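Local coordinates for nucleoporin nup120 (Schizosaccharomyces pombe, PDB 4GQ2), which serves as a structural constituent of the nuclear pore complex, whose nucleoporins can also dock transiently associated nuclear transport factors, at residues Glu4-Val9 / Phe552-Leu557; Thr558-Ser563 / Glu573-Leu578; Pro546-Ser551 / Ile654-Ser659. All blocks are in the same frame, centred on the assembly; numbering follows the deposited sequence.

Interaction 1 (Glu4-Val9 / Phe552-Leu557)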
ATOM      1  N   GLU A   4      15.493 -19.614  15.642  1.00 65.14           N
ATOM      2  CA  GLU A   4      14.351 -19.642  14.739  1.00 68.36           C
ATOM      3  C   GLU A   4      14.723 -19.118  13.354  1.00 71.04           C
ATOM      4  O   GLU A   4      15.491 -18.166  13.226  1.00 73.32           O
ATOM      5  CB  GLU A   4      13.183 -18.844  15.317  1.00 69.22           C
ATOM      6  CG  GLU A   4      11.837 -19.190  14.695  1.00 76.61           C
ATOM      7  CD  GLU A   4      10.711 -18.294  15.178  1.00 89.37           C
ATOM      8  OE1 GLU A   4      10.686 -17.950  16.379  1.00104.11           O
ATOM      9  OE2 GLU A   4       9.843 -17.939  14.355  1.00 86.34           O
ATOM     10  N   LEU A   5      14.187 -19.767  12.325  1.00 67.06           N
ATOM     11  CA  LEU A   5      14.321 -19.305  10.949  1.00 65.87           C
ATOM     12  C   LEU A   5      13.007 -18.693  10.471  1.00 62.04           C
ATOM     13  O   LEU A   5      11.936 -19.242  10.711  1.00 61.20           O
ATOM     14  CB  LEU A   5      14.703 -20.459  10.022  1.00 55.08           C
ATOM     15  CG  LEU A   5      15.970 -21.260  10.312  1.00 62.82           C
ATOM     16  CD1 LEU A   5      16.020 -22.444   9.359  1.00 58.87           C
ATOM     17  CD2 LEU A   5      17.229 -20.407  10.202  1.00 59.10           C
ATOM     18  N   LYS A   6      13.101 -17.551   9.802  1.00 54.56           N
ATOM     19  CA  LYS A   6      11.940 -16.932   9.182  1.00 64.94           C
ATOM     20  C   LYS A   6      12.158 -16.822   7.693  1.00 60.68           C
ATOM     21  O   LYS A   6      13.283 -16.965   7.206  1.00 77.28           O
ATOM     22  CB  LYS A   6      11.665 -15.556   9.789  1.00 61.65           C
ATOM     23  CG  LYS A   6      10.783 -15.625  11.018  1.00 62.09           C
ATOM     24  CD  LYS A   6      11.133 -14.529  12.003  1.00 79.70           C
ATOM     25  CE  LYS A   6      10.553 -14.819  13.378  1.00 77.07           C
ATOM     26  NZ  LYS A   6       9.069 -14.913  13.347  1.00 79.04           N
ATOM     27  N   HIS A   7      11.083 -16.576   6.962  1.00 58.14           N
ATOM     28  CA  HIS A   7      11.213 -16.384   5.531  1.00 55.57           C
ATOM     29  C   HIS A   7      10.518 -15.154   5.034  1.00 49.20           C
ATOM     30  O   HIS A   7       9.610 -14.629   5.679  1.00 47.81           O
ATOM     31  CB  HIS A   7      10.813 -17.651   4.766  1.00 56.48           C
ATOM     32  CG  HIS A   7       9.356 -18.040   4.902  1.00 61.23           C
ATOM     33  ND1 HIS A   7       8.571 -17.605   5.903  1.00 67.96           N
ATOM     34  CD2 HIS A   7       8.569 -18.892   4.128  1.00 68.75           C
ATOM     35  CE1 HIS A   7       7.336 -18.125   5.763  1.00 70.69           C
ATOM     36  NE2 HIS A   7       7.338 -18.913   4.677  1.00 70.15           N
ATOM     37  N   ALA A   8      10.993 -14.659   3.899  1.00 53.11           N
ATOM     38  CA  ALA A   8      10.325 -13.594   3.174  1.00 54.65           C
ATOM     39  C   ALA A   8       9.635 -14.228   1.976  1.00 49.07           C
ATOM     40  O   ALA A   8      10.281 -14.885   1.169  1.00 47.74           O
ATOM     41  CB  ALA A   8      11.335 -12.555   2.721  1.00 60.22           C
ATOM     42  N   VAL A   9       8.326 -14.026   1.876  1.00 44.52           N
ATOM     43  CA  VAL A   9       7.504 -14.656   0.853  1.00 42.56           C
ATOM     44  C   VAL A   9       7.129 -13.653  -0.238  1.00 43.14           C
ATOM     45  O   VAL A   9       6.683 -12.547   0.059  1.00 37.44           O
ATOM     46  CB  VAL A   9       6.207 -15.246   1.474  1.00 44.64           C
ATOM     47  CG1 VAL A   9       5.316 -15.853   0.403  1.00 48.22           C
ATOM     48  CG2 VAL A   9       6.533 -16.300   2.525  1.00 44.54           C
ATOM     49  N   PHE A 552      10.893 -10.209  20.249  1.00 64.86           N
ATOM     50  CA  PHE A 552      10.148  -9.507  21.298  1.00 71.43           C
ATOM     51  C   PHE A 552       8.644  -9.406  21.040  1.00 71.47           C
ATOM     52  O   PHE A 552       7.877  -9.119  21.958  1.00 67.83           O
ATOM     53  CB  PHE A 552      10.739  -8.116  21.542  1.00 68.66           C
ATOM     54  CG  PHE A 552      12.011  -8.136  22.335  1.00 89.73           C
ATOM     55  CD1 PHE A 552      13.238  -8.238  21.698  1.00 86.62           C
ATOM     56  CD2 PHE A 552      11.982  -8.064  23.721  1.00102.43           C
ATOM     57  CE1 PHE A 552      14.413  -8.260  22.424  1.00 81.92           C
ATOM     58  CE2 PHE A 552      13.155  -8.086  24.456  1.00104.02           C
ATOM     59  CZ  PHE A 552      14.372  -8.183  23.803  1.00 92.40           C
ATOM     60  N   ASP A 553       8.230  -9.632  19.795  1.00 71.50           N
ATOM     61  CA  ASP A 553       6.815  -9.583  19.431  1.00 70.95           C
ATOM     62  C   ASP A 553       6.128 -10.902  19.772  1.00 68.44           C
ATOM     63  O   ASP A 553       5.144 -10.917  20.510  1.00 86.94           O
ATOM     64  CB  ASP A 553       6.652  -9.270  17.941  1.00 76.01           C
ATOM     65  CG  ASP A 553       5.248  -8.811  17.584  1.00 83.63           C
ATOM     66  OD1 ASP A 553       4.858  -7.702  18.012  1.00 81.71           O
ATOM     67  OD2 ASP A 553       4.545  -9.549  16.854  1.00 77.10           O
ATOM     68  N   GLU A 554       6.655 -12.001  19.234  1.00 69.90           N
ATOM     69  CA  GLU A 554       6.087 -13.328  19.469  1.00 86.08           C
ATOM     70  C   GLU A 554       6.518 -13.911  20.817  1.00 89.41           C
ATOM     71  O   GLU A 554       7.690 -13.837  21.196  1.00 80.65           O
ATOM     72  CB  GLU A 554       6.392 -14.284  18.305  1.00 73.05           C
ATOM     73  CG  GLU A 554       7.812 -14.215  17.770  1.00 92.65           C
ATOM     74  CD  GLU A 554       7.877 -14.357  16.259  1.00103.59           C
ATOM     75  OE1 GLU A 554       7.453 -13.419  15.540  1.00 83.67           O
ATOM     76  OE2 GLU A 554       8.368 -15.405  15.789  1.00103.54           O
ATOM     77  N   GLU A 555       5.541 -14.493  21.513  1.00 93.57           N
ATOM     78  CA  GLU A 555       5.650 -14.929  22.918  1.00112.93           C
ATOM     79  C   GLU A 555       6.769 -15.960  23.190  1.00100.73           C
ATOM     80  O   GLU A 555       7.452 -16.393  22.258  1.00106.92           O
ATOM     81  CB  GLU A 555       4.291 -15.495  23.379  1.00102.05           C
ATOM     82  CG  GLU A 555       3.058 -14.756  22.864  1.00104.93           C
ATOM     83  CD  GLU A 555       2.803 -13.428  23.560  1.00112.10           C
ATOM     84  OE1 GLU A 555       2.933 -13.358  24.801  1.00106.92           O
ATOM     85  OE2 GLU A 555       2.452 -12.452  22.863  1.00106.57           O
ATOM     86  N   PRO A 556       6.983 -16.343  24.470  1.00 87.90           N
ATOM     87  CA  PRO A 556       6.525 -15.786  25.747  1.00 76.80           C
ATOM     88  C   PRO A 556       7.684 -15.231  26.576  1.00 78.60           C
ATOM     89  O   PRO A 556       8.851 -15.407  26.198  1.00 77.97           O
ATOM     90  CB  PRO A 556       5.929 -17.006  26.449  1.00 76.53           C
ATOM     91  CG  PRO A 556       6.682 -18.178  25.891  1.00 81.89           C
ATOM     92  CD  PRO A 556       7.421 -17.737  24.651  1.00 90.27           C
ATOM     93  N   LEU A 557       7.371 -14.584  27.699  1.00 69.96           N
ATOM     94  CA  LEU A 557       8.402 -13.952  28.532  1.00 66.02           C
ATOM     95  C   LEU A 557       9.476 -14.953  28.980  1.00 67.09           C
ATOM     96  O   LEU A 557      10.672 -14.651  28.910  1.00 59.25           O
ATOM     97  CB  LEU A 557       7.785 -13.253  29.749  1.00 52.26           C
ATOM     98  CG  LEU A 557       8.320 -11.882  30.208  1.00 56.58           C
ATOM     99  CD1 LEU A 557       7.891 -11.611  31.643  1.00 49.58           C
ATOM    100  CD2 LEU A 557       9.828 -11.681  30.064  1.00 59.19           C
TER
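K6 and E554 approach from opposite directions and close a three-residue salt-bridge network with E4. It ties strand 3-11, which pairs with strands 390-395 and 539-544 in a mixed sheet, to the turn that follows helix 548-553. The shortest link is the charged hydrogen bond from K6 NZ to E554 OE2, 2.6 Å long and arriving on the syn side of the carboxylate, 18° out of its plane. From that side NZ also lies 3.1 Å from E554 OE1. K6 gives E4 a weaker bond as well, NZ to E4 OE2 at 3.3 Å, so one ammonium serves two carboxylates. Those two acids stand close, E4 OE2 being 3.3 Å from E554 OE2 with their planes 34° apart, and the lysine charge bonded to both probably offsets part of the repulsion. E4 runs out extended and converges on the lysine at its carboxylate, whereas K6 turns at its last torsion (chi4 -61°), which brings NZ round to the acids. The strand is fixed by backbone bonds of K6 with R544 and A8 with F542, while E554 also touches K688 of helix 672-703. An alanine in place of E554 would probably cost K6 its shorter bond and leave E4 as its sole mate within the network. Just behind the ammonium, K6 CE rests 3.3 Å from E554 OE2.

Interaction 2 (Thr558-Ser563 / Glu573-Leu578)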
ATOM      1  N   THR A 558       9.040 -16.137  29.421  1.00 59.27           N
ATOM      2  CA  THR A 558       9.947 -17.207  29.866  1.00 69.04           C
ATOM      3  C   THR A 558      11.041 -17.539  28.844  1.00 68.23           C
ATOM      4  O   THR A 558      12.230 -17.503  29.174  1.00 62.57           O
ATOM      5  CB  THR A 558       9.183 -18.497  30.238  1.00 79.26           C
ATOM      6  OG1 THR A 558       8.429 -18.959  29.108  1.00 84.66           O
ATOM      7  CG2 THR A 558       8.240 -18.252  31.413  1.00 68.40           C
ATOM      8  N   LYS A 559      10.638 -17.838  27.608  1.00 66.02           N
ATOM      9  CA  LYS A 559      11.583 -18.158  26.534  1.00 77.39           C
ATOM     10  C   LYS A 559      12.522 -16.987  26.211  1.00 85.79           C
ATOM     11  O   LYS A 559      13.702 -17.198  25.909  1.00 78.55           O
ATOM     12  CB  LYS A 559      10.844 -18.643  25.281  1.00 86.77           C
ATOM     13  CG  LYS A 559      11.748 -19.157  24.163  1.00 98.31           C
ATOM     14  CD  LYS A 559      11.069 -20.215  23.297  1.00111.16           C
ATOM     15  CE  LYS A 559      10.031 -19.633  22.342  1.00126.12           C
ATOM     16  NZ  LYS A 559      10.627 -18.811  21.251  1.00127.47           N
ATOM     17  N   LEU A 560      12.000 -15.763  26.283  1.00 79.21           N
ATOM     18  CA  LEU A 560      12.830 -14.568  26.116  1.00 73.52           C
ATOM     19  C   LEU A 560      13.928 -14.489  27.175  1.00 67.80           C
ATOM     20  O   LEU A 560      15.084 -14.232  26.853  1.00 80.36           O
ATOM     21  CB  LEU A 560      11.981 -13.295  26.124  1.00 66.78           C
ATOM     22  CG  LEU A 560      11.386 -12.864  24.787  1.00 61.28           C
ATOM     23  CD1 LEU A 560      10.224 -11.908  25.006  1.00 68.21           C
ATOM     24  CD2 LEU A 560      12.448 -12.239  23.894  1.00 59.17           C
ATOM     25  N   ILE A 561      13.555 -14.730  28.431  1.00 76.42           N
ATOM     26  CA  ILE A 561      14.496 -14.715  29.557  1.00 87.90           C
ATOM     27  C   ILE A 561      15.621 -15.744  29.382  1.00 91.00           C
ATOM     28  O   ILE A 561      16.787 -15.455  29.669  1.00 84.25           O
ATOM     29  CB  ILE A 561      13.763 -14.942  30.908  1.00 92.09           C
ATOM     30  CG1 ILE A 561      12.754 -13.815  31.200  1.00 76.83           C
ATOM     31  CG2 ILE A 561      14.750 -15.127  32.060  1.00 92.56           C
ATOM     32  CD1 ILE A 561      13.334 -12.419  31.306  1.00 73.32           C
ATOM     33  N   SER A 562      15.267 -16.929  28.885  1.00101.23           N
ATOM     34  CA  SER A 562      16.212 -18.043  28.753  1.00 98.57           C
ATOM     35  C   SER A 562      17.341 -17.826  27.733  1.00 91.82           C
ATOM     36  O   SER A 562      18.131 -18.738  27.483  1.00110.76           O
ATOM     37  CB  SER A 562      15.464 -19.350  28.466  1.00101.98           C
ATOM     38  OG  SER A 562      14.771 -19.281  27.233  1.00118.59           O
ATOM     39  N   SER A 563      17.413 -16.630  27.150  1.00 90.18           N
ATOM     40  CA  SER A 563      18.572 -16.228  26.352  1.00 94.10           C
ATOM     41  C   SER A 563      19.724 -15.892  27.301  1.00102.33           C
ATOM     42  O   SER A 563      19.642 -14.950  28.095  1.00100.03           O
ATOM     43  CB  SER A 563      18.241 -15.049  25.427  1.00 94.78           C
ATOM     44  OG  SER A 563      17.976 -13.865  26.161  1.00 96.93           O
ATOM     45  N   GLU A 573      15.357  -7.297  33.766  1.00 58.24           N
ATOM     46  CA  GLU A 573      14.353  -6.321  34.176  1.00 61.11           C
ATOM     47  C   GLU A 573      13.766  -5.528  33.013  1.00 56.04           C
ATOM     48  O   GLU A 573      12.578  -5.211  33.021  1.00 54.57           O
ATOM     49  CB  GLU A 573      14.922  -5.379  35.229  1.00 62.69           C
ATOM     50  CG  GLU A 573      15.079  -6.030  36.589  1.00 69.82           C
ATOM     51  CD  GLU A 573      15.335  -5.030  37.698  1.00 72.73           C
ATOM     52  OE1 GLU A 573      15.160  -3.809  37.477  1.00 81.77           O
ATOM     53  OE2 GLU A 573      15.708  -5.479  38.800  1.00 77.06           O
ATOM     54  N   GLY A 574      14.603  -5.212  32.026  1.00 60.71           N
ATOM     55  CA  GLY A 574      14.158  -4.547  30.802  1.00 57.11           C
ATOM     56  C   GLY A 574      13.159  -5.399  30.041  1.00 59.18           C
ATOM     57  O   GLY A 574      12.112  -4.907  29.599  1.00 52.09           O
ATOM     58  N   TYR A 575      13.487  -6.681  29.895  1.00 55.84           N
ATOM     59  CA  TYR A 575      12.587  -7.658  29.286  1.00 63.50           C
ATOM     60  C   TYR A 575      11.230  -7.667  29.982  1.00 61.40           C
ATOM     61  O   TYR A 575      10.185  -7.631  29.324  1.00 65.39           O
ATOM     62  CB  TYR A 575      13.210  -9.052  29.344  1.00 66.71           C
ATOM     63  CG  TYR A 575      14.187  -9.355  28.233  1.00 73.91           C
ATOM     64  CD1 TYR A 575      14.915  -8.339  27.614  1.00 63.54           C
ATOM     65  CD2 TYR A 575      14.403 -10.667  27.816  1.00 84.85           C
ATOM     66  CE1 TYR A 575      15.818  -8.620  26.604  1.00 71.02           C
ATOM     67  CE2 TYR A 575      15.303 -10.956  26.803  1.00 90.55           C
ATOM     68  CZ  TYR A 575      16.006  -9.930  26.200  1.00 82.06           C
ATOM     69  OH  TYR A 575      16.898 -10.215  25.194  1.00 85.97           O
ATOM     70  N   GLN A 576      11.259  -7.702  31.314  1.00 53.91           N
ATOM     71  CA  GLN A 576      10.042  -7.712  32.124  1.00 54.38           C
ATOM     72  C   GLN A 576       9.131  -6.521  31.843  1.00 52.45           C
ATOM     73  O   GLN A 576       7.914  -6.692  31.731  1.00 49.24           O
ATOM     74  CB  GLN A 576      10.387  -7.785  33.607  1.00 54.43           C
ATOM     75  CG  GLN A 576      11.014  -9.112  34.007  1.00 58.45           C
ATOM     76  CD  GLN A 576      11.422  -9.176  35.469  1.00 54.81           C
ATOM     77  OE1 GLN A 576      11.667  -8.153  36.119  1.00 53.03           O
ATOM     78  NE2 GLN A 576      11.497 -10.388  35.995  1.00 53.08           N
ATOM     79  N   ILE A 577       9.723  -5.331  31.723  1.00 46.00           N
ATOM     80  CA  ILE A 577       8.973  -4.111  31.421  1.00 54.73           C
ATOM     81  C   ILE A 577       8.414  -4.143  29.994  1.00 66.04           C
ATOM     82  O   ILE A 577       7.285  -3.695  29.754  1.00 54.99           O
ATOM     83  CB  ILE A 577       9.821  -2.834  31.613  1.00 61.07           C
ATOM     84  CG1 ILE A 577      10.520  -2.838  32.977  1.00 62.35           C
ATOM     85  CG2 ILE A 577       8.945  -1.590  31.482  1.00 59.15           C
ATOM     86  CD1 ILE A 577      11.754  -1.961  33.052  1.00 56.89           C
ATOM     87  N   LEU A 578       9.197  -4.670  29.052  1.00 61.72           N
ATOM     88  CA  LEU A 578       8.722  -4.827  27.677  1.00 66.10           C
ATOM     89  C   LEU A 578       7.438  -5.664  27.659  1.00 64.05           C
ATOM     90  O   LEU A 578       6.456  -5.287  27.012  1.00 46.20           O
ATOM     91  CB  LEU A 578       9.806  -5.431  26.767  1.00 68.28           C
ATOM     92  CG  LEU A 578       9.538  -5.779  25.285  1.00 73.70           C
ATOM     93  CD1 LEU A 578       8.928  -7.172  25.152  1.00 67.29           C
ATOM     94  CD2 LEU A 578       8.697  -4.739  24.539  1.00 69.17           C
TER
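Y575 brings one edge of its ring up to the peptide carbonyl of L560, with CE2 3.3 Å from L560 O and the oxygen close to the ring plane. L560 CB, which lies well off that plane, is 4.0 Å from Y575 CD2. Helix 557-561 thus packs against helix 571-585, the next helix in the chain, and this tyrosine carries nearly all of the meeting. Its CG lies anti to the carbonyl carbon (chi1 -83°), which sends the ring across toward the end of the shorter helix. At the root of the side chain I561 runs antiparallel to the tyrosine, its CD1 3.9 Å from Y575 CB. At the far end S563 OG stays 3.9 Å from Y575 OH; that hydroxyl instead has a weak hydrogen bond with R656 of helix 646-658. S563 OG turns back to donate to L560 O at 3.0 Å, nearly in line with the carbonyl (C=O...donor angle 175°). One oxygen therefore receives the serine hydroxyl and also borders the aromatic edge, while S563 N adds a weak bond to it. Beyond the pair, F552 meets the Y575 ring edge-to-face, and L560 and I561 reach R582 and I572 on the longer helix. No hydrogen bond crosses between the two segments, so fit holds them together: apolar carbon against carbon, and probably a modest electrostatic attraction between the slightly positive ring edge and the carbonyl oxygen.

Interaction 3 (Pro546-Ser551 / Ile654-Ser659)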
ATOM      1  N   PRO A 546      15.605 -13.802  12.408  1.00 54.10           N
ATOM      2  CA  PRO A 546      14.713 -12.797  12.972  1.00 62.56           C
ATOM      3  C   PRO A 546      15.515 -11.617  13.498  1.00 65.82           C
ATOM      4  O   PRO A 546      16.644 -11.805  13.965  1.00 62.93           O
ATOM      5  CB  PRO A 546      14.036 -13.528  14.151  1.00 67.10           C
ATOM      6  CG  PRO A 546      14.449 -14.963  14.056  1.00 67.34           C
ATOM      7  CD  PRO A 546      15.731 -14.981  13.283  1.00 56.60           C
ATOM      8  N   TYR A 547      14.950 -10.415  13.407  1.00 54.26           N
ATOM      9  CA  TYR A 547      15.539  -9.262  14.076  1.00 48.57           C
ATOM     10  C   TYR A 547      15.021  -9.290  15.502  1.00 52.30           C
ATOM     11  O   TYR A 547      14.005  -9.943  15.779  1.00 56.13           O
ATOM     12  CB  TYR A 547      15.180  -7.954  13.368  1.00 52.46           C
ATOM     13  CG  TYR A 547      15.544  -7.936  11.894  1.00 66.82           C
ATOM     14  CD1 TYR A 547      14.734  -8.571  10.949  1.00 63.82           C
ATOM     15  CD2 TYR A 547      16.695  -7.288  11.441  1.00 66.62           C
ATOM     16  CE1 TYR A 547      15.059  -8.568   9.603  1.00 60.30           C
ATOM     17  CE2 TYR A 547      17.028  -7.280  10.088  1.00 59.95           C
ATOM     18  CZ  TYR A 547      16.201  -7.922   9.173  1.00 58.01           C
ATOM     19  OH  TYR A 547      16.510  -7.935   7.826  1.00 65.24           O
ATOM     20  N   LEU A 548      15.731  -8.613  16.406  1.00 50.66           N
ATOM     21  CA  LEU A 548      15.336  -8.528  17.816  1.00 49.15           C
ATOM     22  C   LEU A 548      13.863  -8.205  18.012  1.00 45.85           C
ATOM     23  O   LEU A 548      13.188  -8.807  18.856  1.00 44.79           O
ATOM     24  CB  LEU A 548      16.168  -7.475  18.548  1.00 59.56           C
ATOM     25  CG  LEU A 548      17.416  -7.918  19.304  1.00 64.25           C
ATOM     26  CD1 LEU A 548      18.018  -6.717  20.015  1.00 62.10           C
ATOM     27  CD2 LEU A 548      17.095  -9.029  20.295  1.00 57.96           C
ATOM     28  N   ILE A 549      13.373  -7.256  17.220  1.00 46.33           N
ATOM     29  CA  ILE A 549      11.990  -6.805  17.310  1.00 46.28           C
ATOM     30  C   ILE A 549      11.009  -7.976  17.133  1.00 45.02           C
ATOM     31  O   ILE A 549      10.001  -8.059  17.837  1.00 49.84           O
ATOM     32  CB  ILE A 549      11.715  -5.618  16.341  1.00 37.34           C
ATOM     33  CG1 ILE A 549      10.367  -4.958  16.645  1.00 37.53           C
ATOM     34  CG2 ILE A 549      11.822  -6.049  14.886  1.00 36.98           C
ATOM     35  CD1 ILE A 549      10.291  -4.353  18.029  1.00 34.92           C
ATOM     36  N   GLU A 550      11.340  -8.892  16.223  1.00 42.43           N
ATOM     37  CA  GLU A 550      10.528 -10.085  15.976  1.00 54.80           C
ATOM     38  C   GLU A 550      10.463 -11.007  17.194  1.00 50.77           C
ATOM     39  O   GLU A 550       9.367 -11.352  17.636  1.00 48.65           O
ATOM     40  CB  GLU A 550      11.014 -10.831  14.731  1.00 53.17           C
ATOM     41  CG  GLU A 550      11.085  -9.939  13.502  1.00 57.24           C
ATOM     42  CD  GLU A 550      11.283 -10.708  12.217  1.00 54.33           C
ATOM     43  OE1 GLU A 550      12.417 -10.702  11.705  1.00 58.83           O
ATOM     44  OE2 GLU A 550      10.306 -11.310  11.719  1.00 55.32           O
ATOM     45  N   SER A 551      11.624 -11.376  17.742  1.00 46.31           N
ATOM     46  CA  SER A 551      11.707 -12.142  19.003  1.00 50.62           C
ATOM     47  C   SER A 551      10.862 -11.533  20.132  1.00 52.35           C
ATOM     48  O   SER A 551      10.191 -12.250  20.872  1.00 53.28           O
ATOM     49  CB  SER A 551      13.160 -12.254  19.478  1.00 59.53           C
ATOM     50  OG  SER A 551      14.031 -12.615  18.421  1.00 77.52           O
ATOM     51  N   ILE A 654      15.069  -0.110  24.628  1.00 55.90           N
ATOM     52  CA  ILE A 654      14.645   0.687  23.472  1.00 50.78           C
ATOM     53  C   ILE A 654      15.838   1.037  22.588  1.00 52.05           C
ATOM     54  O   ILE A 654      15.716   1.078  21.364  1.00 55.86           O
ATOM     55  CB  ILE A 654      13.854   1.952  23.889  1.00 47.54           C
ATOM     56  CG1 ILE A 654      12.443   1.564  24.318  1.00 42.39           C
ATOM     57  CG2 ILE A 654      13.769   2.968  22.752  1.00 43.72           C
ATOM     58  CD1 ILE A 654      11.807   2.540  25.285  1.00 60.63           C
ATOM     59  N   GLN A 655      16.993   1.271  23.205  1.00 55.30           N
ATOM     60  CA  GLN A 655      18.211   1.512  22.441  1.00 59.35           C
ATOM     61  C   GLN A 655      18.627   0.262  21.666  1.00 57.00           C
ATOM     62  O   GLN A 655      19.003   0.361  20.504  1.00 66.08           O
ATOM     63  CB  GLN A 655      19.347   2.017  23.337  1.00 70.86           C
ATOM     64  CG  GLN A 655      19.242   3.484  23.738  1.00 83.28           C
ATOM     65  CD  GLN A 655      19.407   4.446  22.571  1.00102.36           C
ATOM     66  OE1 GLN A 655      18.515   5.250  22.282  1.00 93.92           O
ATOM     67  NE2 GLN A 655      20.553   4.372  21.894  1.00102.97           N
ATOM     68  N   ARG A 656      18.533  -0.906  22.299  1.00 54.66           N
ATOM     69  CA  ARG A 656      18.862  -2.173  21.634  1.00 65.09           C
ATOM     70  C   ARG A 656      17.977  -2.441  20.420  1.00 67.22           C
ATOM     71  O   ARG A 656      18.470  -2.853  19.370  1.00 73.47           O
ATOM     72  CB  ARG A 656      18.743  -3.361  22.598  1.00 70.96           C
ATOM     73  CG  ARG A 656      19.983  -3.646  23.423  1.00 77.63           C
ATOM     74  CD  ARG A 656      20.360  -5.121  23.385  1.00 82.28           C
ATOM     75  NE  ARG A 656      19.377  -5.985  24.038  1.00 89.23           N
ATOM     76  CZ  ARG A 656      19.252  -7.291  23.809  1.00 97.67           C
ATOM     77  NH1 ARG A 656      20.041  -7.902  22.932  1.00 96.17           N
ATOM     78  NH2 ARG A 656      18.327  -7.991  24.453  1.00 83.79           N
ATOM     79  N   LEU A 657      16.674  -2.210  20.579  1.00 62.80           N
ATOM     80  CA  LEU A 657      15.684  -2.562  19.562  1.00 61.02           C
ATOM     81  C   LEU A 657      15.855  -1.750  18.288  1.00 60.14           C
ATOM     82  O   LEU A 657      15.695  -2.275  17.186  1.00 54.61           O
ATOM     83  CB  LEU A 657      14.260  -2.414  20.113  1.00 54.07           C
ATOM     84  CG  LEU A 657      13.855  -3.379  21.233  1.00 53.44           C
ATOM     85  CD1 LEU A 657      12.598  -2.912  21.951  1.00 50.00           C
ATOM     86  CD2 LEU A 657      13.682  -4.802  20.718  1.00 61.78           C
ATOM     87  N   ARG A 658      16.214  -0.479  18.445  1.00 57.21           N
ATOM     88  CA  ARG A 658      16.385   0.429  17.310  1.00 56.40           C
ATOM     89  C   ARG A 658      17.821   0.478  16.796  1.00 60.17           C
ATOM     90  O   ARG A 658      18.112   1.186  15.827  1.00 72.63           O
ATOM     91  CB  ARG A 658      15.909   1.839  17.676  1.00 51.88           C
ATOM     92  CG  ARG A 658      16.707   2.510  18.783  1.00 56.54           C
ATOM     93  CD  ARG A 658      15.987   3.735  19.316  1.00 55.63           C
ATOM     94  NE  ARG A 658      15.897   4.770  18.298  1.00 62.92           N
ATOM     95  CZ  ARG A 658      15.181   5.882  18.413  1.00 69.01           C
ATOM     96  NH1 ARG A 658      14.483   6.119  19.523  1.00 81.69           N
ATOM     97  NH2 ARG A 658      15.165   6.757  17.412  1.00 50.92           N
ATOM     98  N   SER A 659      18.712  -0.266  17.449  1.00 58.67           N
ATOM     99  CA  SER A 659      20.126  -0.300  17.071  1.00 60.62           C
ATOM    100  C   SER A 659      20.338  -1.151  15.835  1.00 52.98           C
ATOM    101  O   SER A 659      19.995  -2.331  15.828  1.00 59.37           O
ATOM    102  CB  SER A 659      20.976  -0.855  18.214  1.00 70.95           C
ATOM    103  OG  SER A 659      21.089   0.086  19.265  1.00 73.52           O
TER
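I549 and L657 bring the two backbones nearest, their CA atoms 6.1 Å apart, where the first turn of helix 548-553 packs against the last turns of helix 646-658. This helix-helix contact joins the short helix after strand 539-544 to a helix of the Nup120 helical domain. Y547 is the N-cap of the shorter helix, and E550 turns back to accept its backbone N-H on OE1 (3.1 Å from Y547 N to E550 OE1, N-H...acceptor angle 162°). A salt bridge to R544 gives the same carboxylate oxygen a second partner. Across the contact, L657 CD2 fits against the start of the helix, 4.2 Å from L548 CB and 4.4 Å from I549 CD1. L548 and R656 cross at about a right angle. R656, whose chain turns about its CB-CG and CG-CD bonds (chi2 -132°, chi3 -66°), spreads its guanidinium so that L548 CD1 lies over one face, toward the rim and 3.7 Å from R656 NH1. The charged group is thereby packed against leucine carbon. The same methyl also touches the arginine's backbone, L548 CD1 lying 3.9 Å from R656 O.

How the interactions relate
Interactions 1 and 3 share helix 548-553, their centres about 12 Å apart, and helix 557-561 of interaction 2 follows it in the chain. F552 stands where all three converge: its CZ is 3.2 Å from Y575 CE1, and its CD1 is 3.6 Å from L657 CD2. Interactions 2 and 3, about 13 Å apart between centres, also meet through the weak bond between Y575 OH and R656 NH2, 2.7 Å long. K6 connects interaction 1 to the start of the shared helix, with K6 CD 3.3 Å from E550 OE2. The strand-end contact is a charged surface network, while the other two rest mainly on apolar carbon, linking the sheet stepwise to the helical region.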